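Local coordinates for hypothetical protein BSU32300 (Bacillus subtilis subsp. subtilis str. 168, PDB 1YLM), which is probably the RNase toxin of a putative type VII toxin-antitoxin system, a HepT-family homodimer probably neutralised by its cognate antitoxin, at residues 38-41 with 42-46; 70-73 with 74-77; 96-99 with 100-104. All blocks are in the same frame, centred on the assembly; numbering follows the deposited sequence.

How the contacts relate
Contacts 1 and 3 lie side by side and both reach the second subunit, whereas contact 2 sits about 21 and 23 Å from them, centre to centre, and touches no other chain. Contact 1, within helix 32-59, is buried: L38 and L45 pack on helices of their own chain, I41 and L44 also meet the second subunit, and R40 and H43 bring polar groups to the dimer interface. Contact 3 is partly buried and ends helix 96-100; its V100 packs on contact 1, H43 NE2 to V100 CG1 3.5 Å, and its L99 lies against the same helix. Contact 2, the short helix 71-77, is amphipathic, with I71, M72 and I74 on helix 32-59, M72 also on helix 83-93, and aspartates on its more exposed side.

Contact 1: residues 38-41 with 42-46; sequences LQRI and GHLLI
R40 and H43 meet with their flat groups nearly at right angles, the guanidinium and imidazole planes 83° apart. They do not bond directly, since R40 NH1 is 3.7 Å from H43 ND1; a water joins them instead. It accepts from R40 NH1 at 3.1 Å and lies 2.8 Å from H43 ND1, in plane at the edge of both groups. R40 arrives there because CG stands opposite the backbone N (chi1 -175°) and the chain then bends at chi2. The bend brings the guanidinium against L44 and beside H43, and its polar end reaches across the dimer interface, where NE donates to Q39 OE1 of the second subunit and NH2 to L99 O of that subunit.

L44, one turn on, packs apolar methyls against this charged group. Its CD2 lies over one guanidinium face, 3.8 Å from R40 CZ and displaced toward the rim, while CD1 rests against R40 NE. A leucine suits this place because its forked end can touch both the aliphatic stem and the flat head.

On another side of the helix I41 and L45 lie alongside one another and point the same way, I41 CG2 touching L45 CD1 at 3.8 Å. L45 continues into the chain's interior against F16 and I115. Beneath the side chains run four successive i to i+4 bonds, including G42 N to L38 O at 2.9 Å and L44 N to R40 O at 2.8 Å. H43 also meets H43 of the second subunit, their ring planes at about 25°, and its side chain is about 5 Å from that of R96, the active-site residue inferred by similarity. The whole makes up about two and a half regular alpha-helical turns of helix 32-59 at the homodimer interface of an all-helical HepT-like fold.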
ATOM      1  N   LEU A  38     -11.568   3.454  -1.465  1.00 15.48           N
ATOM      2  CA  LEU A  38     -11.246   4.545  -0.553  1.00 16.04           C
ATOM      3  C   LEU A  38      -9.936   4.279   0.173  1.00 15.26           C
ATOM      4  O   LEU A  38      -9.134   5.195   0.347  1.00 16.15           O
ATOM      5  CB  LEU A  38     -12.371   4.795   0.455  1.00 15.94           C
ATOM      6  CG  LEU A  38     -12.221   6.000   1.375  1.00 18.41           C
ATOM      7  CD1 LEU A  38     -12.053   7.316   0.588  1.00 17.50           C
ATOM      8  CD2 LEU A  38     -13.448   6.040   2.279  1.00 20.35           C
ATOM      9  N   GLN A  39      -9.694   3.034   0.557  1.00 14.95           N
ATOM     10  CA  GLN A  39      -8.373   2.676   1.149  1.00 14.49           C
ATOM     11  C   GLN A  39      -7.210   2.956   0.185  1.00 14.08           C
ATOM     12  O   GLN A  39      -6.162   3.485   0.591  1.00 12.90           O
ATOM     13  CB  GLN A  39      -8.343   1.213   1.619  1.00 13.88           C
ATOM     14  CG  GLN A  39      -9.259   0.950   2.839  1.00 14.07           C
ATOM     15  CD  GLN A  39      -9.448  -0.524   3.119  1.00 15.77           C
ATOM     16  OE1 GLN A  39      -8.702  -1.363   2.619  1.00 17.22           O
ATOM     17  NE2 GLN A  39     -10.433  -0.845   3.942  1.00 15.09           N
ATOM     18  N   ARG A  40      -7.393   2.610  -1.091  1.00 13.93           N
ATOM     19  CA  ARG A  40      -6.348   2.888  -2.077  1.00 14.05           C
ATOM     20  C   ARG A  40      -6.114   4.388  -2.234  1.00 13.97           C
ATOM     21  O   ARG A  40      -4.970   4.837  -2.255  1.00 13.49           O
ATOM     22  CB  ARG A  40      -6.675   2.245  -3.426  1.00 14.05           C
ATOM     23  CG  ARG A  40      -5.569   2.394  -4.487  1.00 14.22           C
ATOM     24  CD  ARG A  40      -4.309   1.682  -4.088  1.00 15.14           C
ATOM     25  NE  ARG A  40      -3.284   1.788  -5.118  1.00 14.59           N
ATOM     26  CZ  ARG A  40      -2.024   1.388  -4.953  1.00 15.25           C
ATOM     27  NH1 ARG A  40      -1.628   0.892  -3.783  1.00 12.70           N
ATOM     28  NH2 ARG A  40      -1.148   1.513  -5.942  1.00 13.29           N
ATOM     29  N   ILE A  41      -7.197   5.159  -2.327  1.00 13.90           N
ATOM     30  CA  ILE A  41      -7.096   6.617  -2.408  1.00 14.21           C
ATOM     31  C   ILE A  41      -6.319   7.191  -1.206  1.00 13.94           C
ATOM     32  O   ILE A  41      -5.381   7.993  -1.392  1.00 14.04           O
ATOM     33  CB  ILE A  41      -8.491   7.297  -2.506  1.00 14.20           C
ATOM     34  CG1 ILE A  41      -9.132   7.007  -3.877  1.00 14.07           C
ATOM     35  CG2 ILE A  41      -8.348   8.810  -2.273  1.00 15.45           C
ATOM     36  CD1 ILE A  41     -10.582   7.444  -3.960  1.00 13.64           C
ATOM     37  N   GLY A  42      -6.713   6.798   0.004  1.00 13.80           N
ATOM     38  CA  GLY A  42      -6.015   7.231   1.235  1.00 13.69           C
ATOM     39  C   GLY A  42      -4.519   6.960   1.187  1.00 13.65           C
ATOM     40  O   GLY A  42      -3.693   7.865   1.445  1.00 13.93           O
ATOM     41  N   HIS A  43      -4.169   5.731   0.811  1.00 13.35           N
ATOM     42  CA  HIS A  43      -2.777   5.292   0.674  1.00 13.54           C
ATOM     43  C   HIS A  43      -2.053   6.177  -0.343  1.00 13.91           C
ATOM     44  O   HIS A  43      -0.984   6.740  -0.039  1.00 13.02           O
ATOM     45  CB  HIS A  43      -2.724   3.813   0.273  1.00 14.17           C
ATOM     46  CG  HIS A  43      -1.338   3.250   0.189  1.00 15.09           C
ATOM     47  ND1 HIS A  43      -1.076   2.006  -0.346  1.00 17.82           N
ATOM     48  CD2 HIS A  43      -0.142   3.749   0.588  1.00 16.03           C
ATOM     49  CE1 HIS A  43       0.222   1.761  -0.270  1.00 17.22           C
ATOM     50  NE2 HIS A  43       0.815   2.817   0.264  1.00 15.97           N
ATOM     51  N   LEU A  44      -2.651   6.321  -1.533  1.00 14.01           N
ATOM     52  CA  LEU A  44      -2.046   7.152  -2.591  1.00 13.88           C
ATOM     53  C   LEU A  44      -1.852   8.621  -2.204  1.00 14.34           C
ATOM     54  O   LEU A  44      -0.801   9.192  -2.505  1.00 14.68           O
ATOM     55  CB  LEU A  44      -2.809   7.014  -3.909  1.00 13.68           C
ATOM     56  CG  LEU A  44      -2.787   5.600  -4.516  1.00 12.99           C
ATOM     57  CD1 LEU A  44      -3.704   5.527  -5.737  1.00 12.67           C
ATOM     58  CD2 LEU A  44      -1.357   5.124  -4.848  1.00 14.05           C
ATOM     59  N   LEU A  45      -2.854   9.233  -1.570  1.00 14.34           N
ATOM     60  CA  LEU A  45      -2.745  10.629  -1.115  1.00 14.80           C
ATOM     61  C   LEU A  45      -1.538  10.795  -0.177  1.00 14.36           C
ATOM     62  O   LEU A  45      -0.701  11.691  -0.359  1.00 14.24           O
ATOM     63  CB  LEU A  45      -4.043  11.083  -0.414  1.00 14.55           C
ATOM     64  CG  LEU A  45      -5.322  11.174  -1.259  1.00 17.28           C
ATOM     65  CD1 LEU A  45      -6.517  11.587  -0.394  1.00 17.73           C
ATOM     66  CD2 LEU A  45      -5.136  12.123  -2.445  1.00 18.81           C
ATOM     67  N   ILE A  46      -1.445   9.904   0.808  1.00 14.65           N
ATOM     68  CA  ILE A  46      -0.346   9.908   1.794  1.00 14.28           C
ATOM     69  C   ILE A  46       1.027   9.742   1.113  1.00 14.41           C
ATOM     70  O   ILE A  46       1.957  10.523   1.374  1.00 14.29           O
ATOM     71  CB  ILE A  46      -0.547   8.798   2.880  1.00 13.83           C
ATOM     72  CG1 ILE A  46      -1.779   9.128   3.748  1.00 14.11           C
ATOM     73  CG2 ILE A  46       0.721   8.677   3.747  1.00 15.29           C
ATOM     74  CD1 ILE A  46      -2.269   7.979   4.660  1.00 13.74           C
TER
HETATM   75  O   HOH W   1      -3.009   0.134  -1.165  1.00 12.67           O

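Contact 2: residues 70-73 with 74-77; sequences DIMD and ILVD
In the short amphipathic alpha-helix 71-77, I74 N donates to D70 O at 3.2 Å. The CD1 branch of I74 reaches back to the same carbonyl, and D70 directs OD2 elsewhere, to the backbone N of S67. I71 follows on the buried side, packing on L50 and N54 of helix 32-59; its O accepts from L75 N at 3.1 Å, and its CG2 meets L75 CD1 at 4.2 Å.

M72, a selenomethionine, crosses L75 at a slant. Bends at chi2 (-57°) and chi3 fold its chain back, bringing CE to 4.2 Å from L75 CD1. A long, flexible, apolar side chain suits this junction, where M72 also touches I49 of helix 32-59 and L89 and I93 of helix 83-93. Its O receives V76 N at 2.9 Å.

D73 belongs to the polar side, and its OD1 forms a salt bridge with K90. The like-charged D77 lies one turn on, but the carboxylates stay apart, D73 OD1 to D77 OD1 6.6 Å, and K90 would probably ease any repulsion between them. The last of the four i to i+4 bonds is D77 N to D73 O at 2.9 Å.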
ATOM      1  N   ASP A  70       8.587  13.123  10.130  1.00 29.17           N
ATOM      2  CA  ASP A  70       9.266  14.418  10.311  1.00 27.74           C
ATOM      3  C   ASP A  70       9.116  15.349   9.099  1.00 25.82           C
ATOM      4  O   ASP A  70       9.293  16.573   9.206  1.00 25.49           O
ATOM      5  CB  ASP A  70      10.752  14.181  10.587  1.00 28.11           C
ATOM      6  CG  ASP A  70      10.980  13.339  11.822  1.00 30.48           C
ATOM      7  OD1 ASP A  70      10.532  13.767  12.910  1.00 32.93           O
ATOM      8  OD2 ASP A  70      11.592  12.247  11.701  1.00 34.23           O
ATOM      9  N   ILE A  71       8.778  14.759   7.961  1.00 23.68           N
ATOM     10  CA  ILE A  71       8.680  15.483   6.686  1.00 22.21           C
ATOM     11  C   ILE A  71       7.854  16.771   6.747  1.00 21.79           C
ATOM     12  O   ILE A  71       8.307  17.829   6.281  1.00 20.81           O
ATOM     13  CB  ILE A  71       8.194  14.530   5.554  1.00 22.34           C
ATOM     14  CG1 ILE A  71       9.270  13.478   5.288  1.00 21.43           C
ATOM     15  CG2 ILE A  71       7.874  15.303   4.278  1.00 20.61           C
ATOM     16  CD1 ILE A  71       8.838  12.295   4.446  1.00 21.54           C
HETATM   17  N   MSE A  72       6.658  16.703   7.339  1.00 21.19           N
HETATM   18  CA  MSE A  72       5.746  17.856   7.323  1.00 21.90           C
HETATM   19  C   MSE A  72       6.283  19.002   8.148  1.00 21.28           C
HETATM   20  O   MSE A  72       6.168  20.161   7.763  1.00 20.59           O
HETATM   21  CB  MSE A  72       4.344  17.487   7.821  1.00 22.61           C
HETATM   22  CG  MSE A  72       3.602  16.516   6.920  1.00 24.58           C
HETATM   23 SE   MSE A  72       3.386  17.115   5.036  1.00 39.85          SE
HETATM   24  CE  MSE A  72       3.144  19.021   5.377  1.00 10.79           C
ATOM     25  N   ASP A  73       6.861  18.659   9.292  1.00 20.65           N
ATOM     26  CA  ASP A  73       7.470  19.631  10.183  1.00 21.00           C
ATOM     27  C   ASP A  73       8.568  20.422   9.473  1.00 20.25           C
ATOM     28  O   ASP A  73       8.683  21.624   9.648  1.00 20.72           O
ATOM     29  CB  ASP A  73       8.015  18.924  11.428  1.00 21.77           C
ATOM     30  CG  ASP A  73       6.898  18.430  12.358  1.00 24.07           C
ATOM     31  OD1 ASP A  73       5.775  18.985  12.292  1.00 26.00           O
ATOM     32  OD2 ASP A  73       7.153  17.480  13.135  1.00 27.27           O
ATOM     33  N   ILE A  74       9.340  19.744   8.641  1.00 19.85           N
ATOM     34  CA  ILE A  74      10.405  20.411   7.877  1.00 19.30           C
ATOM     35  C   ILE A  74       9.819  21.349   6.806  1.00 19.08           C
ATOM     36  O   ILE A  74      10.251  22.504   6.673  1.00 18.55           O
ATOM     37  CB  ILE A  74      11.405  19.378   7.294  1.00 19.75           C
ATOM     38  CG1 ILE A  74      12.196  18.703   8.435  1.00 18.64           C
ATOM     39  CG2 ILE A  74      12.344  20.064   6.271  1.00 18.48           C
ATOM     40  CD1 ILE A  74      12.675  17.294   8.096  1.00 21.61           C
ATOM     41  N   LEU A  75       8.790  20.882   6.097  1.00 18.92           N
ATOM     42  CA  LEU A  75       8.077  21.727   5.123  1.00 19.23           C
ATOM     43  C   LEU A  75       7.443  22.957   5.777  1.00 19.34           C
ATOM     44  O   LEU A  75       7.397  24.038   5.181  1.00 18.91           O
ATOM     45  CB  LEU A  75       7.013  20.908   4.372  1.00 17.85           C
ATOM     46  CG  LEU A  75       7.576  19.779   3.499  1.00 18.17           C
ATOM     47  CD1 LEU A  75       6.451  18.987   2.798  1.00 15.87           C
ATOM     48  CD2 LEU A  75       8.563  20.311   2.458  1.00 18.07           C
ATOM     49  N   VAL A  76       6.972  22.795   7.013  1.00 20.09           N
ATOM     50  CA  VAL A  76       6.459  23.922   7.784  1.00 20.51           C
ATOM     51  C   VAL A  76       7.598  24.913   8.126  1.00 21.82           C
ATOM     52  O   VAL A  76       7.467  26.111   7.873  1.00 21.83           O
ATOM     53  CB  VAL A  76       5.706  23.440   9.058  1.00 20.50           C
ATOM     54  CG1 VAL A  76       5.415  24.595  10.002  1.00 21.34           C
ATOM     55  CG2 VAL A  76       4.400  22.739   8.657  1.00 19.01           C
ATOM     56  N   ASP A  77       8.691  24.395   8.688  1.00 23.32           N
ATOM     57  CA  ASP A  77       9.882  25.195   9.012  1.00 24.80           C
ATOM     58  C   ASP A  77      10.354  26.014   7.804  1.00 25.00           C
ATOM     59  O   ASP A  77      10.745  27.171   7.946  1.00 24.94           O
ATOM     60  CB  ASP A  77      11.034  24.298   9.474  1.00 25.21           C
ATOM     61  CG  ASP A  77      10.803  23.673  10.846  1.00 28.51           C
ATOM     62  OD1 ASP A  77       9.902  24.122  11.603  1.00 32.17           O
ATOM     63  OD2 ASP A  77      11.542  22.717  11.168  1.00 32.55           O
TER

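Contact 3: residues 96-99 with 100-104; sequences RKTL and VQQYL
K97 O is gripped by two backbone donors, Q101 N at 2.8 Å and Q102 N at 2.9 Å. The first is an i to i+4 bond, bent at its hydrogen to 146°; the second, from i+5, is straighter at 165° and marks where the chain departs from the alpha-helical path. Just before them V100 N binds R96 O at 2.9 Å.

Around these backbone bonds the side chains spread outward. V100 lays CG2 over one face of the R96 guanidinium, 3.9 Å from NH1. The arginine chain is extended from CG to NE and turns at chi4 (-95°), which sets that face against the methyl; its NE forms a salt bridge with E47, and Y68 makes a cation-pi contact. K97, also stretched out, passes across both glutamines, its CE methylene in van der Waals contact with Q101 NE2 (3.5 Å) and Q102 NE2 (3.6 Å); long polar chains suit this largely solvent-facing side.

By similarity, R96 is the active-site residue and R96 to Y103 correspond to the family's RX(4)HXY motif, with Q101 in the histidine position. The chemistry is consistent with a guanidinium held between E47, Y68 and the V100 methyl, and with the motif's closing tyrosine, Y103, hydrogen-bonded through OH to D51 of the second subunit.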
ATOM      1  N   ARG A  96      -1.155   6.013   7.805  1.00 16.74           N
ATOM      2  CA  ARG A  96      -0.349   5.202   6.898  1.00 16.76           C
ATOM      3  C   ARG A  96      -0.092   3.803   7.438  1.00 16.74           C
ATOM      4  O   ARG A  96      -0.247   2.836   6.716  1.00 15.72           O
ATOM      5  CB  ARG A  96       0.985   5.874   6.571  1.00 16.89           C
ATOM      6  CG  ARG A  96       1.713   5.213   5.396  1.00 17.89           C
ATOM      7  CD  ARG A  96       3.117   5.797   5.216  1.00 19.19           C
ATOM      8  NE  ARG A  96       3.796   5.213   4.057  1.00 20.36           N
ATOM      9  CZ  ARG A  96       4.639   4.184   4.095  1.00 23.66           C
ATOM     10  NH1 ARG A  96       4.953   3.584   5.246  1.00 22.23           N
ATOM     11  NH2 ARG A  96       5.185   3.750   2.963  1.00 23.39           N
ATOM     12  N   LYS A  97       0.306   3.696   8.704  1.00 16.94           N
ATOM     13  CA  LYS A  97       0.649   2.384   9.263  1.00 17.96           C
ATOM     14  C   LYS A  97      -0.540   1.418   9.211  1.00 17.06           C
ATOM     15  O   LYS A  97      -0.368   0.236   8.912  1.00 17.11           O
ATOM     16  CB  LYS A  97       1.171   2.519  10.707  1.00 17.67           C
ATOM     17  CG  LYS A  97       1.653   1.214  11.332  1.00 21.15           C
ATOM     18  CD  LYS A  97       2.069   1.447  12.797  1.00 20.87           C
ATOM     19  CE  LYS A  97       2.729   0.202  13.424  1.00 25.29           C
ATOM     20  NZ  LYS A  97       3.236   0.500  14.826  1.00 26.35           N
ATOM     21  N   THR A  98      -1.738   1.927   9.482  1.00 17.21           N
ATOM     22  CA  THR A  98      -2.952   1.121   9.371  1.00 17.28           C
ATOM     23  C   THR A  98      -3.169   0.627   7.940  1.00 17.65           C
ATOM     24  O   THR A  98      -3.501  -0.543   7.714  1.00 16.72           O
ATOM     25  CB  THR A  98      -4.193   1.893   9.870  1.00 18.22           C
ATOM     26  OG1 THR A  98      -3.995   2.246  11.253  1.00 19.65           O
ATOM     27  CG2 THR A  98      -5.441   1.020   9.749  1.00 16.85           C
ATOM     28  N   LEU A  99      -2.961   1.515   6.973  1.00 17.36           N
ATOM     29  CA  LEU A  99      -3.181   1.163   5.566  1.00 17.33           C
ATOM     30  C   LEU A  99      -2.162   0.183   5.003  1.00 18.02           C
ATOM     31  O   LEU A  99      -2.527  -0.691   4.208  1.00 18.10           O
ATOM     32  CB  LEU A  99      -3.246   2.426   4.705  1.00 16.99           C
ATOM     33  CG  LEU A  99      -4.561   3.200   4.839  1.00 15.49           C
ATOM     34  CD1 LEU A  99      -4.384   4.607   4.262  1.00 14.97           C
ATOM     35  CD2 LEU A  99      -5.721   2.469   4.142  1.00 17.39           C
ATOM     36  N   VAL A 100      -0.896   0.310   5.420  1.00 18.21           N
ATOM     37  CA  VAL A 100       0.192  -0.468   4.798  1.00 18.93           C
ATOM     38  C   VAL A 100       0.703  -1.647   5.627  1.00 19.93           C
ATOM     39  O   VAL A 100       1.248  -2.606   5.074  1.00 20.42           O
ATOM     40  CB  VAL A 100       1.386   0.425   4.366  1.00 19.09           C
ATOM     41  CG1 VAL A 100       0.883   1.609   3.533  1.00 19.15           C
ATOM     42  CG2 VAL A 100       2.178   0.895   5.564  1.00 20.04           C
ATOM     43  N   GLN A 101       0.550  -1.562   6.941  1.00 19.88           N
ATOM     44  CA  GLN A 101       1.103  -2.566   7.838  1.00 20.68           C
ATOM     45  C   GLN A 101       0.027  -3.299   8.648  1.00 19.71           C
ATOM     46  O   GLN A 101       0.049  -4.527   8.726  1.00 20.39           O
ATOM     47  CB  GLN A 101       2.130  -1.914   8.761  1.00 21.43           C
ATOM     48  CG  GLN A 101       2.911  -2.892   9.609  1.00 24.75           C
ATOM     49  CD  GLN A 101       3.827  -2.180  10.582  1.00 30.31           C
ATOM     50  OE1 GLN A 101       4.494  -1.207  10.222  1.00 34.14           O
ATOM     51  NE2 GLN A 101       3.860  -2.651  11.826  1.00 33.79           N
ATOM     52  N   GLN A 102      -0.903  -2.555   9.239  1.00 19.23           N
ATOM     53  CA  GLN A 102      -1.947  -3.152  10.077  1.00 19.58           C
ATOM     54  C   GLN A 102      -3.285  -3.123   9.341  1.00 18.63           C
ATOM     55  O   GLN A 102      -4.306  -2.635   9.846  1.00 18.10           O
ATOM     56  CB  GLN A 102      -2.025  -2.446  11.445  1.00 19.51           C
ATOM     57  CG  GLN A 102      -0.746  -2.584  12.304  1.00 22.59           C
ATOM     58  CD  GLN A 102      -0.743  -1.660  13.528  1.00 23.30           C
ATOM     59  OE1 GLN A 102      -1.433  -0.643  13.563  1.00 28.58           O
ATOM     60  NE2 GLN A 102       0.062  -2.008  14.525  1.00 28.77           N
ATOM     61  N   TYR A 103      -3.272  -3.683   8.138  1.00 18.49           N
ATOM     62  CA  TYR A 103      -4.381  -3.538   7.209  1.00 18.22           C
ATOM     63  C   TYR A 103      -5.637  -4.304   7.639  1.00 18.48           C
ATOM     64  O   TYR A 103      -6.731  -3.974   7.182  1.00 18.21           O
ATOM     65  CB  TYR A 103      -3.947  -3.929   5.793  1.00 17.79           C
ATOM     66  CG  TYR A 103      -3.211  -5.244   5.743  1.00 16.96           C
ATOM     67  CD1 TYR A 103      -3.910  -6.464   5.713  1.00 17.50           C
ATOM     68  CD2 TYR A 103      -1.815  -5.274   5.734  1.00 16.97           C
ATOM     69  CE1 TYR A 103      -3.225  -7.683   5.673  1.00 17.56           C
ATOM     70  CE2 TYR A 103      -1.124  -6.474   5.703  1.00 18.01           C
ATOM     71  CZ  TYR A 103      -1.836  -7.674   5.668  1.00 17.39           C
ATOM     72  OH  TYR A 103      -1.131  -8.851   5.616  1.00 18.61           O
ATOM     73  N   LEU A 104      -5.492  -5.298   8.530  1.00 18.69           N
ATOM     74  CA  LEU A 104      -6.691  -5.950   9.097  1.00 19.97           C
ATOM     75  C   LEU A 104      -7.560  -4.955   9.871  1.00 20.08           C
ATOM     76  O   LEU A 104      -8.767  -5.167  10.048  1.00 20.22           O
ATOM     77  CB  LEU A 104      -6.358  -7.143  10.004  1.00 19.48           C
ATOM     78  CG  LEU A 104      -5.702  -8.429   9.474  1.00 23.15           C
ATOM     79  CD1 LEU A 104      -6.146  -9.649  10.271  1.00 24.10           C
ATOM     80  CD2 LEU A 104      -5.923  -8.675   7.997  1.00 21.88           C
TER